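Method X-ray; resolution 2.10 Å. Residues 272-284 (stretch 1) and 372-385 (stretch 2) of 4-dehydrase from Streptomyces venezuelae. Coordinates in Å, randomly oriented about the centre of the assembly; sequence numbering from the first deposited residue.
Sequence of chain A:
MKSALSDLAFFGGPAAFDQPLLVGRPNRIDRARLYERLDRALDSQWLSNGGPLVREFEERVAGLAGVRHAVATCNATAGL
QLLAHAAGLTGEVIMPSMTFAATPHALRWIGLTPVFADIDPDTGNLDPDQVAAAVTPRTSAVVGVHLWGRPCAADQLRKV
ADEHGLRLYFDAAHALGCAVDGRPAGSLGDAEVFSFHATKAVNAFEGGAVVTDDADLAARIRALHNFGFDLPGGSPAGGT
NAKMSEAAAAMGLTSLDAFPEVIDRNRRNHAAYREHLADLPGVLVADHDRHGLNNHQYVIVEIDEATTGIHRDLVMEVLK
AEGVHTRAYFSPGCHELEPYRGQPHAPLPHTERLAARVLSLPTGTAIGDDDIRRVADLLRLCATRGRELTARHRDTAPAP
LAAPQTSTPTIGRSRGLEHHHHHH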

# COMPACT_ATOMS: atom_id res chain seq x y z
N ALA A 272 28.20 21.38 -9.79
CA ALA A 272 27.93 22.79 -9.64
C ALA A 272 27.97 23.21 -8.20
O ALA A 272 28.53 24.24 -7.86
N TYR A 273 27.35 22.40 -7.36
CA TYR A 273 27.36 22.76 -5.96
C TYR A 273 28.78 22.67 -5.46
O TYR A 273 29.24 23.53 -4.72
N ARG A 274 29.48 21.61 -5.85
CA ARG A 274 30.85 21.45 -5.37
C ARG A 274 31.68 22.67 -5.64
O ARG A 274 32.39 23.22 -4.79
N GLU A 275 31.56 23.10 -6.87
CA GLU A 275 32.29 24.27 -7.27
C GLU A 275 31.83 25.54 -6.56
O GLU A 275 32.64 26.35 -6.12
N HIS A 276 30.52 25.75 -6.44
CA HIS A 276 30.06 26.95 -5.76
C HIS A 276 30.29 26.99 -4.26
O HIS A 276 30.08 28.04 -3.65
N LEU A 277 30.66 25.88 -3.66
CA LEU A 277 30.86 25.85 -2.20
C LEU A 277 32.29 25.54 -1.84
O LEU A 277 32.66 25.18 -0.71
N ALA A 278 33.11 25.68 -2.86
CA ALA A 278 34.51 25.44 -2.70
C ALA A 278 35.09 26.47 -1.73
O ALA A 278 34.63 27.64 -1.68
N ASP A 279 36.12 26.01 -1.00
CA ASP A 279 36.86 26.81 -0.03
C ASP A 279 35.90 27.58 0.87
O ASP A 279 35.81 28.80 0.82
N LEU A 280 35.18 26.81 1.69
CA LEU A 280 34.20 27.31 2.62
C LEU A 280 34.37 26.43 3.84
O LEU A 280 33.83 25.33 3.93
N PRO A 281 35.18 26.91 4.77
CA PRO A 281 35.45 26.15 5.97
C PRO A 281 34.18 25.88 6.74
O PRO A 281 33.34 26.77 6.84
N GLY A 282 34.07 24.64 7.23
CA GLY A 282 32.90 24.20 7.98
C GLY A 282 31.69 23.74 7.16
O GLY A 282 30.66 23.35 7.73
N VAL A 283 31.79 23.79 5.82
CA VAL A 283 30.70 23.33 4.96
C VAL A 283 31.31 22.33 3.99
O VAL A 283 32.28 22.63 3.28
N LEU A 284 30.78 21.13 3.96
CA LEU A 284 31.38 20.20 3.03
C LEU A 284 30.39 19.40 2.27
O LEU A 284 29.45 18.83 2.83
N ILE A 372 21.20 26.97 -8.29
CA ILE A 372 22.33 26.47 -7.51
C ILE A 372 23.11 27.56 -6.84
O ILE A 372 23.39 27.51 -5.65
N ARG A 373 23.43 28.56 -7.62
CA ARG A 373 24.17 29.71 -7.17
C ARG A 373 23.40 30.42 -6.06
O ARG A 373 23.88 30.87 -5.03
N ARG A 374 22.14 30.57 -6.30
CA ARG A 374 21.35 31.24 -5.29
C ARG A 374 21.47 30.51 -3.96
O ARG A 374 21.62 31.13 -2.91
N VAL A 375 21.40 29.18 -3.98
CA VAL A 375 21.50 28.43 -2.74
C VAL A 375 22.90 28.42 -2.18
O VAL A 375 23.11 28.67 -1.00
N ALA A 376 23.88 28.17 -3.03
CA ALA A 376 25.26 28.16 -2.59
C ALA A 376 25.62 29.47 -1.90
O ALA A 376 26.23 29.47 -0.86
N ASP A 377 25.20 30.59 -2.52
CA ASP A 377 25.43 31.95 -2.04
C ASP A 377 24.86 32.18 -0.67
O ASP A 377 25.48 32.82 0.19
N LEU A 378 23.66 31.64 -0.49
CA LEU A 378 22.95 31.70 0.76
C LEU A 378 23.71 30.84 1.78
O LEU A 378 23.92 31.20 2.94
N LEU A 379 24.19 29.68 1.37
CA LEU A 379 24.94 28.85 2.30
C LEU A 379 26.25 29.51 2.70
O LEU A 379 26.69 29.48 3.85
N ARG A 380 26.90 30.11 1.70
CA ARG A 380 28.16 30.78 1.89
C ARG A 380 27.98 31.91 2.89
O ARG A 380 28.79 32.11 3.77
N LEU A 381 26.88 32.64 2.78
CA LEU A 381 26.62 33.72 3.72
C LEU A 381 26.55 33.18 5.15
O LEU A 381 27.24 33.62 6.09
N CYS A 382 25.71 32.16 5.32
CA CYS A 382 25.50 31.50 6.60
C CYS A 382 26.77 30.99 7.24
O CYS A 382 27.00 31.09 8.44
N ALA A 383 27.60 30.39 6.42
CA ALA A 383 28.84 29.82 6.89
C ALA A 383 29.86 30.87 7.27
O ALA A 383 30.55 30.70 8.28
N THR A 384 29.94 31.94 6.48
CA THR A 384 30.91 32.99 6.75
C THR A 384 30.46 34.00 7.78
O THR A 384 31.30 34.76 8.28
N ARG A 385 29.16 34.02 8.07
CA ARG A 385 28.66 34.98 9.04
C ARG A 385 27.83 34.36 10.14
O ARG A 385 27.10 35.09 10.82

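A helix that ends against a longer neighbour often leaves carbonyls at and just beyond its terminus for a side chain to satisfy, and this pair of stretches in the 4-dehydrase illustrates the point. The axes of helices 272-276 and 372-385 run 37° apart and approach to 9.6 Å; the backbones come nearest at His 276 and Ala 376, CA to CA 5.9 Å, where His 276 CB and Ala 376 CB are 3.3 Å apart.

Apolar packing runs along the contact. Ile 372 (chi1 m, chi2 t) points toward stretch 1, where its CD1 meets CB of Ala 272 at 3.8 Å. Its CG2 lies over a face of the Tyr 273 ring, 3.9 Å from the ring centroid, a CH-pi contact. Tyr 273 (m) leaves its backbone sideways, yet its ring swings inward, so that CE2 also reaches Val 375 CG2, at the ring edge, at 3.7 Å. Beyond the helix end, Leu 277 (m, t) places CD2 3.8 Å from CB of Leu 379. Leu 280 (t, p) and Val 283 (t) both point toward stretch 2 and meet at Ala 383, whose CB lies 3.9 Å from Leu 280 CG and 3.4 Å from Val 283 CG2.

The aromatic ring of His 276 (m) packs differently, with Arg 373 CG over one face and Ile 372 CG2 near its edge.

The polar work falls to Arg 380. Its extended start (t, t) bends at chi3 (m), bringing the guanidinium to the carbonyls of His 276 and Ala 278. Arg 380 NH2 donates to His 276 O at 3.0 Å and to Ala 278 O at 2.7 Å, both nearly linear, while Leu 280 CD2 covers one guanidinium face. A single water extends the network, its O donating to His 276 O at 2.8 Å and to Asp 377 OD1 at 3.1 Å, so that the His 276 carbonyl accepts from both arginine and solvent.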

# COMPACT_ATOMS: atom_id res chain seq x y z
CB ALA A 272 26.58 23.18 -10.22
CB TYR A 273 26.51 21.81 -5.09
CG TYR A 273 25.02 22.13 -4.97
CD1 TYR A 273 24.07 21.31 -5.58
CD2 TYR A 273 24.57 23.22 -4.23
CE1 TYR A 273 22.69 21.55 -5.46
CE2 TYR A 273 23.21 23.50 -4.11
CZ TYR A 273 22.27 22.66 -4.71
OH TYR A 273 20.91 22.91 -4.59
CB ARG A 274 31.55 20.25 -5.99
CG ARG A 274 32.52 19.54 -5.06
CD ARG A 274 33.23 18.37 -5.74
NE ARG A 274 33.31 18.52 -7.20
CZ ARG A 274 32.82 17.63 -8.10
NH1 ARG A 274 32.91 17.80 -9.43
NH2 ARG A 274 32.22 16.54 -7.63
CB GLU A 275 32.34 24.41 -8.81
CG GLU A 275 30.98 24.85 -9.37
CD GLU A 275 31.11 25.65 -10.63
OE1 GLU A 275 31.90 26.57 -10.75
OE2 GLU A 275 30.29 25.25 -11.58
CB HIS A 276 28.58 27.24 -5.98
CG HIS A 276 28.40 27.58 -7.40
ND1 HIS A 276 29.15 28.61 -7.96
CD2 HIS A 276 27.61 27.03 -8.34
CE1 HIS A 276 28.80 28.67 -9.23
NE2 HIS A 276 27.88 27.74 -9.49
CB LEU A 277 29.88 24.86 -1.55
CG LEU A 277 28.43 25.30 -1.71
CD1 LEU A 277 27.61 24.08 -1.41
CD2 LEU A 277 28.09 26.45 -0.76
CB ALA A 278 35.15 25.62 -4.06
CB ASP A 279 37.89 27.72 -0.76
CG ASP A 279 38.76 27.04 -1.82
OD1 ASP A 279 39.55 26.16 -1.54
OD2 ASP A 279 38.60 27.50 -3.06
CB LEU A 280 32.76 27.17 2.05
CG LEU A 280 31.71 28.00 2.79
CD1 LEU A 280 32.22 29.41 2.96
CD2 LEU A 280 30.34 28.02 2.08
CB PRO A 281 36.49 26.92 6.79
CG PRO A 281 37.02 28.01 5.88
CD PRO A 281 36.06 28.11 4.69
CB VAL A 283 30.00 24.40 4.13
CG1 VAL A 283 28.91 23.72 3.32
CG2 VAL A 283 29.40 25.52 4.97
CB LEU A 284 32.32 19.18 3.65
CG LEU A 284 32.20 19.15 5.14
CD1 LEU A 284 32.27 17.69 5.57
CD2 LEU A 284 33.37 19.95 5.71
CB ILE A 372 23.15 25.42 -8.25
CG1 ILE A 372 22.28 24.18 -8.42
CG2 ILE A 372 24.42 25.12 -7.45
CD1 ILE A 372 22.84 23.13 -9.37
CB ARG A 373 24.22 30.66 -8.36
CG ARG A 373 25.58 31.25 -8.69
CD ARG A 373 25.49 32.39 -9.70
NE ARG A 373 25.09 33.66 -9.08
CZ ARG A 373 23.87 34.22 -9.16
NH1 ARG A 373 22.87 33.66 -9.86
NH2 ARG A 373 23.66 35.37 -8.53
CB ARG A 374 19.92 31.38 -5.79
CG ARG A 374 18.85 31.37 -4.70
CD ARG A 374 17.43 31.27 -5.24
NE ARG A 374 16.42 31.40 -4.20
CZ ARG A 374 15.13 31.17 -4.37
NH1 ARG A 374 14.65 30.80 -5.55
NH2 ARG A 374 14.30 31.30 -3.33
CB VAL A 375 20.74 27.10 -2.67
CG1 VAL A 375 19.97 26.76 -3.94
CG2 VAL A 375 21.42 25.90 -1.98
CB ALA A 376 26.20 27.97 -3.77
CB ASP A 377 24.82 32.97 -3.00
CG ASP A 377 25.72 33.24 -4.16
OD1 ASP A 377 26.83 32.73 -4.29
OD2 ASP A 377 25.14 34.07 -5.01
CB LEU A 378 21.53 31.15 0.54
CG LEU A 378 20.40 32.15 0.79
CD1 LEU A 378 19.03 31.45 0.77
CD2 LEU A 378 20.61 32.83 2.14
CB LEU A 379 25.32 27.53 1.65
CG LEU A 379 24.21 26.48 1.76
CD1 LEU A 379 24.73 25.16 1.20
CD2 LEU A 379 23.87 26.29 3.23
CB ARG A 380 28.67 31.27 0.56
CG ARG A 380 30.03 31.94 0.61
CD ARG A 380 30.57 32.07 -0.79
NE ARG A 380 30.92 30.78 -1.40
CZ ARG A 380 32.08 30.13 -1.20
NH1 ARG A 380 33.03 30.59 -0.38
NH2 ARG A 380 32.30 28.96 -1.81
CB LEU A 381 25.29 34.43 3.33
CG LEU A 381 24.76 35.46 4.31
CD1 LEU A 381 25.77 36.60 4.36
CD2 LEU A 381 23.42 36.05 3.85
CB CYS A 382 24.54 30.28 6.45
SG CYS A 382 22.82 30.70 6.06
CB ALA A 383 29.41 28.84 5.87
CB THR A 384 31.31 33.75 5.48
OG1 THR A 384 30.17 34.44 5.01
CG2 THR A 384 31.80 32.76 4.43
CB ARG A 385 27.85 36.10 8.39
CG ARG A 385 28.50 36.68 7.12
CD ARG A 385 29.29 37.98 7.31
NE ARG A 385 28.61 39.04 8.07
CZ ARG A 385 28.11 40.16 7.55
NH1 ARG A 385 28.15 40.43 6.24
NH2 ARG A 385 27.53 41.05 8.38
O HOH W 1 28.89 30.44 -4.46